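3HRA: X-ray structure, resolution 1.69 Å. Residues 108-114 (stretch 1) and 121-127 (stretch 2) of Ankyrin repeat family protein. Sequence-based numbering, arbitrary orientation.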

ATOM      1  N   ASN A 108       7.372   1.606  -1.977  1.00  5.61           N
ATOM      2  CA  ASN A 108       6.825   0.517  -1.164  1.00  4.71           C
ATOM      3  C   ASN A 108       5.328   0.723  -0.895  1.00  6.16           C
ATOM      4  O   ASN A 108       4.658   1.441  -1.638  1.00  9.48           O
ATOM      5  CB  ASN A 108       7.596   0.440   0.159  1.00  6.12           C
ATOM      6  CG  ASN A 108       7.570   1.747   0.932  1.00  7.41           C
ATOM      7  OD1 ASN A 108       6.902   2.714   0.538  1.00  7.20           O
ATOM      8  ND2 ASN A 108       8.315   1.793   2.035  1.00 10.06           N
ATOM      9  N   ALA A 109       4.794   0.103   0.156  1.00  5.00           N
ATOM     10  CA  ALA A 109       3.391   0.345   0.502  1.00  8.02           C
ATOM     11  C   ALA A 109       3.152   1.655   1.259  1.00 12.42           C
ATOM     12  O   ALA A 109       2.081   2.258   1.141  1.00  9.87           O
ATOM     13  CB  ALA A 109       2.793  -0.847   1.268  1.00  8.02           C
ATOM     14  N   LEU A 110       4.157   2.103   2.009  1.00  7.14           N
ATOM     15  CA  LEU A 110       4.024   3.243   2.928  1.00  6.04           C
ATOM     16  C   LEU A 110       4.077   4.617   2.233  1.00  5.71           C
ATOM     17  O   LEU A 110       3.325   5.520   2.570  1.00  6.49           O
ATOM     18  CB  LEU A 110       5.111   3.141   4.005  1.00  6.14           C
ATOM     19  CG  LEU A 110       5.180   4.183   5.125  1.00  9.66           C
ATOM     20  CD1 LEU A 110       3.849   4.345   5.814  1.00 10.44           C
ATOM     21  CD2 LEU A 110       6.258   3.796   6.144  1.00 13.93           C
ATOM     22  N   ILE A 111       4.973   4.773   1.263  1.00  8.31           N
ATOM     23  CA  ILE A 111       5.071   6.037   0.541  1.00  7.87           C
ATOM     24  C   ILE A 111       3.736   6.489  -0.072  1.00  6.84           C
ATOM     25  O   ILE A 111       3.287   7.594   0.201  1.00 10.04           O
ATOM     26  CB  ILE A 111       6.205   6.026  -0.502  1.00  6.23           C
ATOM     27  CG1 ILE A 111       7.564   5.924   0.217  1.00  5.83           C
ATOM     28  CG2 ILE A 111       6.147   7.291  -1.341  1.00  9.43           C
ATOM     29  CD1 ILE A 111       8.776   5.730  -0.726  1.00  7.42           C
ATOM     30  N   PRO A 112       3.094   5.631  -0.893  1.00  6.32           N
ATOM     31  CA  PRO A 112       1.808   6.025  -1.488  1.00  5.59           C
ATOM     32  C   PRO A 112       0.684   6.114  -0.452  1.00  7.70           C
ATOM     33  O   PRO A 112      -0.209   6.936  -0.606  1.00  8.05           O
ATOM     34  CB  PRO A 112       1.503   4.912  -2.504  1.00  9.83           C
ATOM     35  CG  PRO A 112       2.530   3.857  -2.312  1.00  7.01           C
ATOM     36  CD  PRO A 112       3.560   4.301  -1.332  1.00  6.00           C
ATOM     37  N   ALA A 113       0.708   5.285   0.594  1.00  6.28           N
ATOM     38  CA  ALA A 113      -0.301   5.415   1.649  1.00  6.04           C
ATOM     39  C   ALA A 113      -0.271   6.826   2.233  1.00  7.50           C
ATOM     40  O   ALA A 113      -1.311   7.440   2.452  1.00  8.85           O
ATOM     41  CB  ALA A 113      -0.082   4.381   2.747  1.00  3.84           C
ATOM     42  N   ALA A 114       0.929   7.345   2.482  1.00  6.63           N
ATOM     43  CA  ALA A 114       1.065   8.699   3.015  1.00  7.91           C
ATOM     44  C   ALA A 114       0.661   9.768   1.996  1.00  8.62           C
ATOM     45  O   ALA A 114      -0.056  10.703   2.348  1.00 10.16           O
ATOM     46  CB  ALA A 114       2.486   8.950   3.534  1.00  6.33           C
ATOM     47  N   ASN A 121      -3.769   3.439   7.186  1.00  7.96           N
ATOM     48  CA  ASN A 121      -2.765   2.550   6.595  1.00  7.06           C
ATOM     49  C   ASN A 121      -1.340   2.863   7.048  1.00  7.56           C
ATOM     50  O   ASN A 121      -0.549   1.951   7.328  1.00  7.17           O
ATOM     51  CB  ASN A 121      -2.840   2.556   5.058  1.00  4.68           C
ATOM     52  CG  ASN A 121      -3.857   1.561   4.528  1.00  8.30           C
ATOM     53  OD1 ASN A 121      -4.728   1.120   5.258  1.00 11.88           O
ATOM     54  ND2 ASN A 121      -3.737   1.201   3.257  1.00  9.66           N
ATOM     55  N   VAL A 122      -1.016   4.150   7.122  1.00  9.37           N
ATOM     56  CA  VAL A 122       0.290   4.564   7.622  1.00  7.87           C
ATOM     57  C   VAL A 122       0.544   4.018   9.029  1.00  7.43           C
ATOM     58  O   VAL A 122       1.611   3.470   9.305  1.00 11.67           O
ATOM     59  CB  VAL A 122       0.426   6.091   7.612  1.00 10.42           C
ATOM     60  CG1 VAL A 122       1.746   6.499   8.244  1.00 11.93           C
ATOM     61  CG2 VAL A 122       0.293   6.607   6.174  1.00 10.31           C
ATOM     62  N   LYS A 123      -0.444   4.170   9.903  1.00 10.92           N
ATOM     63  CA  LYS A 123      -0.330   3.721  11.293  1.00 10.58           C
ATOM     64  C   LYS A 123      -0.092   2.239  11.339  1.00 11.03           C
ATOM     65  O   LYS A 123       0.789   1.763  12.056  1.00 17.16           O
ATOM     66  CB  LYS A 123      -1.605   4.038  12.069  1.00 16.20           C
ATOM     67  CG  LYS A 123      -1.843   5.502  12.318  1.00 22.83           C
ATOM     68  CD  LYS A 123      -3.227   5.735  12.936  1.00 23.25           C
ATOM     69  CE  LYS A 123      -3.528   7.238  13.060  1.00 26.97           C
ATOM     70  NZ  LYS A 123      -4.996   7.552  13.024  1.00 34.39           N
ATOM     71  N   LEU A 124      -0.887   1.511  10.558  1.00 12.68           N
ATOM     72  CA  LEU A 124      -0.775   0.066  10.468  1.00 11.53           C
ATOM     73  C   LEU A 124       0.636  -0.360  10.045  1.00 11.64           C
ATOM     74  O   LEU A 124       1.250  -1.238  10.668  1.00 16.86           O
ATOM     75  CB  LEU A 124      -1.791  -0.436   9.447  1.00 16.35           C
ATOM     76  CG  LEU A 124      -2.776  -1.531   9.820  1.00 18.87           C
ATOM     77  CD1 LEU A 124      -3.360  -1.296  11.191  1.00 24.78           C
ATOM     78  CD2 LEU A 124      -3.871  -1.573   8.748  1.00 17.52           C
ATOM     79  N   LEU A 125       1.153   0.264   8.988  1.00  8.20           N
ATOM     80  CA  LEU A 125       2.465  -0.100   8.477  1.00  9.51           C
ATOM     81  C   LEU A 125       3.576   0.278   9.464  1.00  8.54           C
ATOM     82  O   LEU A 125       4.544  -0.474   9.631  1.00 16.55           O
ATOM     83  CB  LEU A 125       2.707   0.526   7.105  1.00 10.29           C
ATOM     84  CG  LEU A 125       1.776   0.007   5.997  1.00  7.07           C
ATOM     85  CD1 LEU A 125       1.767   0.987   4.833  1.00  9.73           C
ATOM     86  CD2 LEU A 125       2.179  -1.394   5.525  1.00  9.47           C
ATOM     87  N   LEU A 126       3.435   1.432  10.113  1.00 12.38           N
ATOM     88  CA  LEU A 126       4.409   1.827  11.128  1.00 12.18           C
ATOM     89  C   LEU A 126       4.409   0.854  12.332  1.00 16.27           C
ATOM     90  O   LEU A 126       5.476   0.441  12.798  1.00 17.82           O
ATOM     91  CB  LEU A 126       4.188   3.275  11.571  1.00 14.14           C
ATOM     92  CG  LEU A 126       4.456   4.349  10.503  1.00 10.67           C
ATOM     93  CD1 LEU A 126       4.099   5.734  11.013  1.00 12.41           C
ATOM     94  CD2 LEU A 126       5.904   4.314  10.047  1.00 14.19           C
ATOM     95  N   GLU A 127       3.223   0.472  12.807  1.00 19.49           N
ATOM     96  CA  GLU A 127       3.094  -0.417  13.969  1.00 14.46           C
ATOM     97  C   GLU A 127       3.598  -1.830  13.702  1.00 16.93           C
ATOM     98  O   GLU A 127       4.369  -2.373  14.496  1.00 26.38           O
ATOM     99  CB  GLU A 127       1.639  -0.475  14.475  1.00 16.45           C
ATOM    100  CG  GLU A 127       1.090   0.856  14.970  1.00 24.95           C
ATOM    101  CD  GLU A 127      -0.353   0.765  15.463  1.00 26.94           C
ATOM    102  OE1 GLU A 127      -0.947  -0.343  15.412  1.00 38.45           O
ATOM    103  OE2 GLU A 127      -0.888   1.807  15.901  1.00 35.92           O
TER

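The helix of stretch 1 packs nearly antiparallel to that of stretch 2 in this ankyrin repeat family protein, their N-to-C directions 152° apart and their axes approaching to 9.3 Å. The closest backbone register falls at Ala113 and Val122, whose CA atoms lie 6.1 Å apart; the CA-to-CB bond of Ala113 is directed toward stretch 2. Stretch 2 is helical throughout, with regular bonds from Leu125 N to Asn121 O, Leu126 N to Val122 O and Glu127 N to Lys123 O, each 2.9 Å. Stretch 1 enters its helix through a turn. Asn108, chi1 in the p well, places its side chain so that OD1 accepts from Ile111 N at 2.9 Å and an almost linear 174°, a capping bond that gives the Ile111 amide a side-chain acceptor. Farther along, Ala113 N reaches Ala109 O in a weak bond of 3.4 Å, and Ala114 N bonds Leu110 O at 3.0 Å.

No hydrogen bond crosses between the stretches; the contact is apolar and buries 301 Å², summed over both sides. The CA-to-CB bond of Leu125 points toward stretch 1, and the residue sets its CD1 methyl against Ala109 and Leu110, 3.7 Å from Leu110 CA and 3.9 Å from Ala109 C. Leu125 CD1 also lies 4.1 Å from Ala109 CB, 4.1 Å from Leu110 CB and 4.4 Å from Ala113 CB, so one leucine branch touches three residues and packs against backbone as well as side chains. Leu110 has the largest area covered by the opposing stretch. Its CA-to-CB bond points sideways, but with chi1 t and chi2 p the end of the side chain comes nearer: Leu110 CD1 meets Val122 CG1 at 3.9 Å, and Leu110 CD2 meets Leu126 CD2 at 4.0 Å. Leu126 likewise starts sideways and brings its end closer.

Val122 uses both methyls. Val122 CG1 lies 3.9 Å from Leu110 CD1, and Val122 CG2, itself 4.2 Å from Leu110 CD1, packs against the backbone 4.0 Å from Ala113 C and 3.8 Å from Ala114 N, with Ala113 CB at 4.1 Å and Ala114 CB at 4.2 Å. These are van der Waals contacts, favoured by the exclusion of water from closely fitted hydrocarbon surfaces. Asn121 joins through its aliphatic carbon, Asn121 CB lying 4.0 Å from Ala113 CB, while its amide group is hydrogen-bonded elsewhere in the structure. The CA-to-CB bonds of Ile111 and Lys123 point away, and neither residue touches the other stretch.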